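Local atomic coordinates of secreted protein (Streptomyces lividans 1326, PDB entry 5LQI), a protein that probably oxidises its substrate at a copper-radical site, as a secreted copper-radical oxidase of family AA5. Residues D82-G87 with G100-Y105; F307-G312 with E368-I373; D437-Q442 with G462-S467. The protein carries 1 engineered substitution. All coordinates share one frame; numbering follows the deposited sequence.

Contact 1. Residues D82-G87 with G100-Y105; sequences DLFCTG and GGTKRY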
loop_
_atom_site.group_PDB
_atom_site.type_symbol
_atom_site.label_atom_id
_atom_site.label_comp_id
_atom_site.label_asym_id
_atom_site.label_seq_id
_atom_site.Cartn_x
_atom_site.Cartn_y
_atom_site.Cartn_z
ATOM N N ASP A 82 0.379 -12.085 13.269
ATOM C CA ASP A 82 1.431 -11.475 12.486
ATOM C C ASP A 82 0.855 -10.557 11.366
ATOM O O ASP A 82 0.741 -10.927 10.195
ATOM C CB ASP A 82 2.470 -12.419 11.946
ATOM C CG ASP A 82 3.693 -11.655 11.375
ATOM O OD1 ASP A 82 3.623 -10.387 11.302
ATOM O OD2 ASP A 82 4.707 -12.282 11.028
ATOM N N LEU A 83 0.646 -9.316 11.762
ATOM C CA LEU A 83 0.101 -8.260 10.882
ATOM C C LEU A 83 1.019 -7.562 9.878
ATOM O O LEU A 83 0.572 -6.598 9.227
ATOM C CB LEU A 83 -0.546 -7.185 11.766
ATOM C CG LEU A 83 -1.643 -7.666 12.720
ATOM C CD1 LEU A 83 -2.195 -6.489 13.540
ATOM C CD2 LEU A 83 -2.736 -8.413 11.957
ATOM N N PHE A 84 2.246 -8.042 9.622
ATOM C CA PHE A 84 3.229 -7.290 8.777
ATOM C C PHE A 84 2.910 -6.929 7.292
ATOM O O PHE A 84 3.403 -5.903 6.810
ATOM C CB PHE A 84 4.645 -7.885 8.928
ATOM C CG PHE A 84 5.223 -8.492 7.707
ATOM C CD1 PHE A 84 5.488 -7.732 6.577
ATOM C CD2 PHE A 84 5.612 -9.816 7.730
ATOM C CE1 PHE A 84 6.070 -8.305 5.465
ATOM C CE2 PHE A 84 6.195 -10.413 6.616
ATOM C CZ PHE A 84 6.410 -9.655 5.468
ATOM N N CYS A 85 2.049 -7.689 6.624
ATOM C CA CYS A 85 1.313 -7.880 5.386
ATOM C C CYS A 85 -0.211 -8.083 5.484
ATOM O O CYS A 85 -0.863 -8.732 4.665
ATOM C CB CYS A 85 2.049 -8.794 4.426
ATOM S SG CYS A 85 2.455 -10.418 4.943
ATOM N N THR A 86 -0.773 -7.352 6.441
ATOM C CA THR A 86 -2.192 -7.233 6.556
ATOM C C THR A 86 -2.764 -6.176 5.612
ATOM O O THR A 86 -2.016 -5.373 5.085
ATOM C CB THR A 86 -2.511 -6.948 8.042
ATOM O OG1 THR A 86 -3.838 -7.393 8.363
ATOM C CG2 THR A 86 -2.232 -5.525 8.389
ATOM N N GLY A 87 -4.072 -6.192 5.403
ATOM C CA GLY A 87 -4.815 -5.110 4.733
ATOM C C GLY A 87 -5.568 -4.274 5.766
ATOM O O GLY A 87 -5.831 -4.733 6.874
ATOM N N GLY A 100 -5.867 -10.294 7.543
ATOM C CA GLY A 100 -4.866 -11.021 6.773
ATOM C C GLY A 100 -3.557 -10.878 7.491
ATOM O O GLY A 100 -3.533 -10.408 8.648
ATOM N N GLY A 101 -2.490 -11.281 6.860
ATOM C CA GLY A 101 -1.176 -11.345 7.462
ATOM C C GLY A 101 -0.484 -12.622 6.980
ATOM O O GLY A 101 -0.914 -13.228 5.993
ATOM N N THR A 102 0.545 -13.031 7.712
ATOM C CA THR A 102 1.307 -14.214 7.390
ATOM C C THR A 102 1.461 -15.205 8.566
ATOM O O THR A 102 1.490 -14.815 9.725
ATOM C CB THR A 102 2.686 -13.840 6.869
ATOM O OG1 THR A 102 3.328 -15.017 6.376
ATOM C CG2 THR A 102 3.522 -13.176 7.914
ATOM N N LYS A 103 1.597 -16.471 8.193
ATOM C CA LYS A 103 2.022 -17.536 9.082
ATOM C C LYS A 103 3.484 -17.404 9.324
ATOM O O LYS A 103 4.209 -16.671 8.600
ATOM C CB LYS A 103 1.821 -18.915 8.400
ATOM C CG LYS A 103 0.399 -19.416 8.383
ATOM C CD LYS A 103 0.212 -20.437 7.251
ATOM C CE LYS A 103 0.169 -21.875 7.642
ATOM N NZ LYS A 103 -0.118 -22.626 6.362
ATOM N N ARG A 104 3.947 -18.170 10.305
ATOM C CA ARG A 104 5.372 -18.210 10.604
ATOM C C ARG A 104 6.115 -18.508 9.316
ATOM O O ARG A 104 5.653 -19.299 8.511
ATOM C CB ARG A 104 5.680 -19.190 11.747
ATOM C CG ARG A 104 7.141 -19.584 11.920
ATOM C CD ARG A 104 7.233 -20.469 13.158
ATOM N NE ARG A 104 8.585 -20.997 13.414
ATOM C CZ ARG A 104 9.104 -21.255 14.622
ATOM N NH1 ARG A 104 8.419 -21.039 15.744
ATOM N NH2 ARG A 104 10.344 -21.723 14.727
ATOM N N TYR A 105 7.193 -17.800 9.035
ATOM C CA TYR A 105 7.860 -18.019 7.749
ATOM C C TYR A 105 9.264 -18.504 8.036
ATOM O O TYR A 105 9.971 -17.846 8.818
ATOM C CB TYR A 105 7.881 -16.760 6.859
ATOM C CG TYR A 105 8.136 -15.449 7.549
ATOM C CD1 TYR A 105 7.099 -14.732 8.070
ATOM C CD2 TYR A 105 9.413 -14.895 7.623
ATOM C CE1 TYR A 105 7.316 -13.524 8.672
ATOM C CE2 TYR A 105 9.631 -13.667 8.208
ATOM C CZ TYR A 105 8.583 -13.006 8.730
ATOM O OH TYR A 105 8.730 -11.857 9.356
HETATM O O HOH W 1 0.525 -15.336 12.088
#
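The backbone N of Thr102 gives a hydrogen bond to Asp82 O (3.3 Å, 161° at the hydrogen), with Gly101 and Thr86 as the closest backbone neighbours. This fastens together the two loops flanking the hairpin of strands 87-90 and 96-99, in one blade of a kelch beta-propeller. Asp82 suits its place because a carboxylate two bonds from the backbone can form an Asx turn: OD1 takes the N-H of Phe84 (3.2 Å) from above the carboxylate plane. With CG anti to the backbone N (chi1 -168°), the other oxygen, OD2, lies alongside Thr102 CG2 and receives a hydrogen bond from Ser50, whose hydroxyl also bonds Tyr105 OH. Replacing Asp82 by an alanine would probably undo the Asx turn and leave the hydroxyl of Ser50 without its carboxylate mate. Gly101 suits its place: a CB would run into Asp82 O and, at these backbone angles, the preceding carbonyl. Cys85 touches Tyr253, and the two are probably the pair that becomes a thioether-linked cysteine-tyrosine in the mature enzyme, as in galactose oxidase. Thr102 packs against that cysteine, its CB 3.9 Å from Cys85 SG. The edge of the Tyr105 ring comes to the carboxylate, CE1 lying 3.7 Å from Asp82 OD2.

Contact 2. Residues F307-G312 with E368-I373; sequences FLMQNG and EKYMVI
Glu368 and Gln310 join two neighbouring blades of the kelch propeller: Gln310 sits in the type I beta turn from Met309 to Gly312 that closes the hairpin of strands 306-308 and 314-316, while Glu368 stands just before strand 369-373. The buried carboxylate of Glu368 does the joining. Its chain is bent at chi2 (88°), which swings the acid round toward the turn, where OE2 accepts the backbone N-H of Gln310 at 2.9 Å and 169°, on the syn side. A water carries a second link, accepting from Asn311 N and donating to Glu368 OE2 at 3.0 Å. The other oxygen, OE1, receives the hydroxyl of Tyr370 (OH to Glu368 OE1 2.9 Å) nearly along its C-O axis. Hydrogen bonds at both ends thus hold the carboxylate's rotation, and these donors probably stabilise its negative charge in a buried place. Around it, Met309 CA packs 3.5 Å from Glu368 OE1, and the Gln310 side chain runs alongside OE2 to spend its NE2 on Gln366 O. Tyr370 serves twice. Besides its hydroxyl bond, its ring meets Phe307 in an offset edge-to-face pair, its edge toward the face of Phe307 (planes at 62°), with CE2 3.6 Å from Phe307 CB. An aromatic residue with a polar end suits a place between greasy core and buried acid. Arg560 reaches Leu308 O. Tyr370 meets Phe315 of strand 314-316 and Leu361 of strand 358-361, and Phe307 rests on Thr359 of the latter, so the two blades meet through their first two strands.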
loop_
_atom_site.group_PDB
_atom_site.type_symbol
_atom_site.label_atom_id
_atom_site.label_comp_id
_atom_site.label_asym_id
_atom_site.label_seq_id
_atom_site.Cartn_x
_atom_site.Cartn_y
_atom_site.Cartn_z
ATOM N N PHE A 307 -9.820 2.246 -5.580
ATOM C CA PHE A 307 -10.510 3.450 -5.006
ATOM C C PHE A 307 -11.972 3.521 -5.397
ATOM O O PHE A 307 -12.310 3.332 -6.550
ATOM C CB PHE A 307 -9.845 4.762 -5.499
ATOM C CG PHE A 307 -8.446 4.956 -5.021
ATOM C CD1 PHE A 307 -7.407 4.314 -5.638
ATOM C CD2 PHE A 307 -8.169 5.780 -3.942
ATOM C CE1 PHE A 307 -6.099 4.479 -5.178
ATOM C CE2 PHE A 307 -6.852 5.933 -3.476
ATOM C CZ PHE A 307 -5.827 5.277 -4.121
ATOM N N LEU A 308 -12.820 3.944 -4.453
ATOM C CA LEU A 308 -14.247 4.099 -4.743
ATOM C C LEU A 308 -14.460 5.431 -5.524
ATOM O O LEU A 308 -14.124 6.527 -5.031
ATOM C CB LEU A 308 -15.059 4.170 -3.433
ATOM C CG LEU A 308 -16.575 4.305 -3.540
ATOM C CD1 LEU A 308 -17.105 3.100 -4.273
ATOM C CD2 LEU A 308 -17.211 4.472 -2.163
ATOM N N MET A 309 -15.045 5.296 -6.703
ATOM C CA MET A 309 -15.426 6.441 -7.552
ATOM C C MET A 309 -16.805 6.967 -7.160
ATOM O O MET A 309 -17.577 6.286 -6.476
ATOM C CB MET A 309 -15.472 5.975 -9.012
ATOM C CG MET A 309 -14.153 5.414 -9.522
ATOM S SD MET A 309 -14.371 4.448 -11.014
ATOM C CE MET A 309 -14.999 5.708 -12.156
ATOM N N GLN A 310 -17.130 8.178 -7.622
ATOM C CA GLN A 310 -18.440 8.806 -7.327
ATOM C C GLN A 310 -19.662 8.098 -7.858
ATOM O O GLN A 310 -20.719 8.186 -7.261
ATOM C CB GLN A 310 -18.442 10.276 -7.733
ATOM C CG GLN A 310 -17.539 11.079 -6.818
ATOM C CD GLN A 310 -17.415 12.500 -7.316
ATOM O OE1 GLN A 310 -18.387 13.219 -7.319
ATOM N NE2 GLN A 310 -16.260 12.877 -7.797
ATOM N N ASN A 311 -19.500 7.330 -8.921
ATOM C CA ASN A 311 -20.576 6.504 -9.453
ATOM C C ASN A 311 -20.737 5.105 -8.771
ATOM O O ASN A 311 -21.513 4.267 -9.244
ATOM C CB ASN A 311 -20.451 6.391 -11.004
ATOM C CG ASN A 311 -19.265 5.544 -11.463
ATOM O OD1 ASN A 311 -18.497 4.942 -10.649
ATOM N ND2 ASN A 311 -19.091 5.487 -12.786
ATOM N N GLY A 312 -19.978 4.857 -7.697
ATOM C CA GLY A 312 -20.016 3.582 -6.981
ATOM C C GLY A 312 -19.149 2.451 -7.574
ATOM O O GLY A 312 -19.037 1.406 -6.972
ATOM N N GLU A 368 -12.164 13.585 -9.509
ATOM C CA GLU A 368 -11.986 12.214 -9.945
ATOM C C GLU A 368 -10.735 12.087 -10.848
ATOM O O GLU A 368 -10.756 11.418 -11.886
ATOM C CB GLU A 368 -13.309 11.735 -10.572
ATOM C CG GLU A 368 -13.495 10.221 -10.520
ATOM C CD GLU A 368 -14.163 9.703 -9.236
ATOM O OE1 GLU A 368 -13.438 9.152 -8.335
ATOM O OE2 GLU A 368 -15.436 9.873 -9.167
ATOM N N LYS A 369 -9.656 12.760 -10.437
ATOM C CA LYS A 369 -8.343 12.674 -11.070
ATOM C C LYS A 369 -7.358 11.897 -10.236
ATOM O O LYS A 369 -7.067 12.295 -9.105
ATOM C CB LYS A 369 -7.698 14.030 -11.331
ATOM C CG LYS A 369 -8.318 14.810 -12.440
ATOM C CD LYS A 369 -7.377 15.940 -12.974
ATOM C CE LYS A 369 -8.154 17.154 -13.276
ATOM N NZ LYS A 369 -7.290 18.305 -13.692
ATOM N N TYR A 370 -6.821 10.822 -10.831
ATOM C CA TYR A 370 -5.846 9.949 -10.202
ATOM C C TYR A 370 -4.492 10.080 -10.829
ATOM O O TYR A 370 -4.390 10.111 -12.070
ATOM C CB TYR A 370 -6.326 8.537 -10.278
ATOM C CG TYR A 370 -7.626 8.293 -9.579
ATOM C CD1 TYR A 370 -8.824 8.591 -10.150
ATOM C CD2 TYR A 370 -7.644 7.763 -8.301
ATOM C CE1 TYR A 370 -10.023 8.356 -9.490
ATOM C CE2 TYR A 370 -8.824 7.521 -7.645
ATOM C CZ TYR A 370 -9.997 7.797 -8.255
ATOM O OH TYR A 370 -11.146 7.558 -7.531
ATOM N N MET A 371 -3.464 10.118 -9.984
ATOM C CA MET A 371 -2.056 10.108 -10.384
ATOM C C MET A 371 -1.344 8.838 -9.889
ATOM O O MET A 371 -1.380 8.539 -8.691
ATOM C CB MET A 371 -1.329 11.306 -9.846
ATOM C CG MET A 371 0.191 11.340 -10.097
ATOM S SD MET A 371 0.966 12.920 -9.641
ATOM C CE MET A 371 0.631 13.164 -7.929
ATOM N N VAL A 372 -0.694 8.162 -10.856
ATOM C CA VAL A 372 0.254 7.067 -10.656
ATOM C C VAL A 372 1.693 7.588 -10.783
ATOM O O VAL A 372 2.040 8.317 -11.768
ATOM C CB VAL A 372 -0.028 5.868 -11.596
ATOM C CG1 VAL A 372 0.964 4.758 -11.426
ATOM C CG2 VAL A 372 -1.392 5.311 -11.376
ATOM N N ILE A 373 2.510 7.225 -9.796
ATOM C CA ILE A 373 3.833 7.803 -9.576
ATOM C C ILE A 373 4.902 6.726 -9.502
ATOM O O ILE A 373 4.827 5.837 -8.662
ATOM C CB ILE A 373 3.893 8.624 -8.276
ATOM C CG1 ILE A 373 2.745 9.622 -8.232
ATOM C CG2 ILE A 373 5.207 9.356 -8.161
ATOM C CD1 ILE A 373 2.575 10.315 -6.929
HETATM O O HOH W 2 -13.995 10.841 -6.237
HETATM O O HOH W 3 -17.362 8.533 -10.989
#

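Contact 3. Residues D437-Q442 with G462-S467; sequences DSNILQ and GRNYHS
Asn464 ND2 is shared by two acceptors: Asn439 OD1, at 2.9 Å with 159° at the hydrogen, and the hydroxyl of Ser484. The first bond uses a lone pair in the carbonyl plane of Asn439, and the two amides lie 27° apart, nearly coplanar, although the side chains cross at about a right angle. Asparagine suits both positions, for one amide offers an acceptor and the other a donor at short reach from the main chain. Asn464 has its CG wedged between its own backbone N and carbonyl carbon (chi1 61°), a rotamer that brings ND2 up to Asn439 and leaves OD1 to accept a weak bond from Tyr465 N. Its backbone O accepts from Ser467 OG at 2.9 Å, just where strand 467-471 begins. Gly462 CA sits over the amide of Asn439, 3.5 Å from Asn439 ND2. A CB there would strike that nitrogen, and Leu441 CD1 covers the same CA at 3.8 Å. A water knits the backbones further, accepting from Arg463 N at 2.9 Å and donating to Ile440 O at 2.9 Å. In the conformer given, the guanidinium of Arg463 forms a salt bridge with Glu502. His466 is bonded to Asp483 and its ring meets that of His553. Tyr465, His466 and His553 resemble the tyrosine and two histidines that bind copper in galactose oxidase and are probably their counterparts, so the amide bond joins the 437-442 loop to the loop carrying two of these probable ligands in this apo enzyme.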
loop_
_atom_site.group_PDB
_atom_site.type_symbol
_atom_site.label_atom_id
_atom_site.label_comp_id
_atom_site.label_asym_id
_atom_site.label_seq_id
_atom_site.Cartn_x
_atom_site.Cartn_y
_atom_site.Cartn_z
ATOM N N ASP A 437 22.766 0.690 -3.068
ATOM C CA ASP A 437 22.575 1.881 -2.232
ATOM C C ASP A 437 21.884 2.988 -3.013
ATOM O O ASP A 437 22.416 4.094 -3.133
ATOM C CB ASP A 437 23.917 2.373 -1.671
ATOM C CG ASP A 437 24.260 1.727 -0.345
ATOM O OD1 ASP A 437 23.564 0.767 0.077
ATOM O OD2 ASP A 437 25.213 2.199 0.322
ATOM N N SER A 438 20.680 2.669 -3.499
ATOM C CA SER A 438 19.976 3.479 -4.520
ATOM C C SER A 438 18.806 4.336 -3.973
ATOM O O SER A 438 18.022 4.892 -4.760
ATOM C CB SER A 438 19.504 2.595 -5.688
ATOM O OG SER A 438 18.543 1.586 -5.269
ATOM N N ASN A 439 18.695 4.487 -2.650
ATOM C CA ASN A 439 17.750 5.462 -2.097
ATOM C C ASN A 439 17.946 6.851 -2.725
ATOM O O ASN A 439 19.088 7.288 -2.946
ATOM C CB ASN A 439 17.865 5.567 -0.584
ATOM C CG ASN A 439 17.304 4.344 0.128
ATOM O OD1 ASN A 439 16.441 3.617 -0.417
ATOM N ND2 ASN A 439 17.828 4.059 1.299
ATOM N N ILE A 440 16.817 7.515 -2.995
ATOM C CA ILE A 440 16.782 8.802 -3.652
ATOM C C ILE A 440 16.385 9.744 -2.527
ATOM O O ILE A 440 15.245 9.739 -2.075
ATOM C CB ILE A 440 15.766 8.852 -4.804
ATOM C CG1 ILE A 440 16.171 7.881 -5.931
ATOM C CG2 ILE A 440 15.684 10.284 -5.364
ATOM C CD1 ILE A 440 15.017 7.402 -6.787
ATOM N N LEU A 441 17.332 10.503 -2.027
ATOM C CA LEU A 441 17.018 11.458 -0.966
ATOM C C LEU A 441 16.472 12.759 -1.593
ATOM O O LEU A 441 17.163 13.763 -1.572
ATOM C CB LEU A 441 18.247 11.679 -0.068
ATOM C CG LEU A 441 18.497 10.749 1.151
ATOM C CD1 LEU A 441 18.639 9.313 0.800
ATOM C CD2 LEU A 441 19.779 11.226 1.846
ATOM N N GLN A 442 15.242 12.743 -2.138
ATOM C CA GLN A 442 14.623 13.917 -2.786
ATOM C C GLN A 442 13.151 14.016 -2.446
ATOM O O GLN A 442 12.472 12.986 -2.341
ATOM C CB GLN A 442 14.751 13.835 -4.314
ATOM C CG GLN A 442 16.174 13.891 -4.842
ATOM C CD GLN A 442 16.284 13.911 -6.374
ATOM O OE1 GLN A 442 15.308 13.833 -7.110
ATOM N NE2 GLN A 442 17.494 14.002 -6.849
ATOM N N GLY A 462 16.812 7.720 3.867
ATOM C CA GLY A 462 16.366 6.962 2.720
ATOM C C GLY A 462 15.230 5.989 3.052
ATOM O O GLY A 462 15.249 5.323 4.104
ATOM N N ARG A 463 14.219 5.958 2.194
ATOM C CA ARG A 463 13.107 5.050 2.340
ATOM C C ARG A 463 12.780 4.376 1.018
ATOM O O ARG A 463 12.408 5.048 0.061
ATOM C CB ARG A 463 11.890 5.758 2.866
ATOM C CG ARG A 463 11.931 5.912 4.396
ATOM C CD ARG A 463 10.848 6.831 4.894
ATOM N NE ARG A 463 11.097 8.209 4.479
ATOM C CZ ARG A 463 11.815 9.080 5.175
ATOM N NH1 ARG A 463 12.348 8.722 6.325
ATOM N NH2 ARG A 463 11.983 10.318 4.724
ATOM N N ASN A 464 12.913 3.038 1.010
ATOM C CA ASN A 464 12.573 2.185 -0.154
ATOM C C ASN A 464 11.375 1.249 0.206
ATOM O O ASN A 464 10.305 1.743 0.558
ATOM C CB ASN A 464 13.817 1.491 -0.811
ATOM C CG ASN A 464 14.577 0.543 0.115
ATOM O OD1 ASN A 464 14.199 -0.649 0.272
ATOM N ND2 ASN A 464 15.701 1.034 0.697
ATOM N N TYR A 465 11.536 -0.068 0.078
ATOM C CA TYR A 465 10.513 -1.054 0.387
ATOM C C TYR A 465 10.067 -0.909 1.845
ATOM O O TYR A 465 10.875 -0.607 2.740
ATOM C CB TYR A 465 11.134 -2.451 0.113
ATOM C CG TYR A 465 10.241 -3.650 0.248
ATOM C CD1 TYR A 465 9.046 -3.688 -0.387
ATOM C CD2 TYR A 465 10.646 -4.790 0.986
ATOM C CE1 TYR A 465 8.213 -4.787 -0.301
ATOM C CE2 TYR A 465 9.815 -5.909 1.080
ATOM C CZ TYR A 465 8.603 -5.870 0.439
ATOM O OH TYR A 465 7.725 -6.923 0.492
ATOM N N HIS A 466 8.784 -1.126 2.085
ATOM C CA HIS A 466 8.223 -1.151 3.454
ATOM C C HIS A 466 8.385 0.215 4.172
ATOM O O HIS A 466 8.837 0.288 5.348
ATOM C CB HIS A 466 8.832 -2.281 4.285
ATOM C CG HIS A 466 8.330 -3.647 3.940
ATOM N ND1 HIS A 466 9.017 -4.779 4.298
ATOM C CD2 HIS A 466 7.207 -4.073 3.326
ATOM C CE1 HIS A 466 8.350 -5.854 3.912
ATOM N NE2 HIS A 466 7.244 -5.455 3.316
ATOM N N SER A 467 8.023 1.278 3.434
ATOM C CA SER A 467 8.011 2.616 3.949
ATOM C C SER A 467 6.593 3.200 3.842
ATOM O O SER A 467 5.698 2.546 3.294
ATOM C CB SER A 467 9.019 3.502 3.192
ATOM O OG SER A 467 10.327 2.973 3.205
HETATM O O HOH W 4 14.748 7.549 -0.215
#

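In the fold
Contacts 1 and 3 join loops, while contact 2 joins a turn and strand residues of two neighbouring blades. Contacts 1 and 2 are buried, whereas contact 3 is only partly buried. With centres 23 Å apart, contacts 1 and 3 touch where, in the conformer given, the Phe84 ring packs on His466, and they probably converge on the copper-radical site, one through its cysteine and the other through its tyrosine-histidine loop. Contact 2 lies on the other side of the chain's centre from contact 1, about 14 Å away at the nearest atoms. Chemistry follows place: contact 2 buries a carboxylate beside an aromatic pair, contact 1 combines backbone bonding with a carboxylate-ordered turn, and contact 3 relies on neutral amides and water.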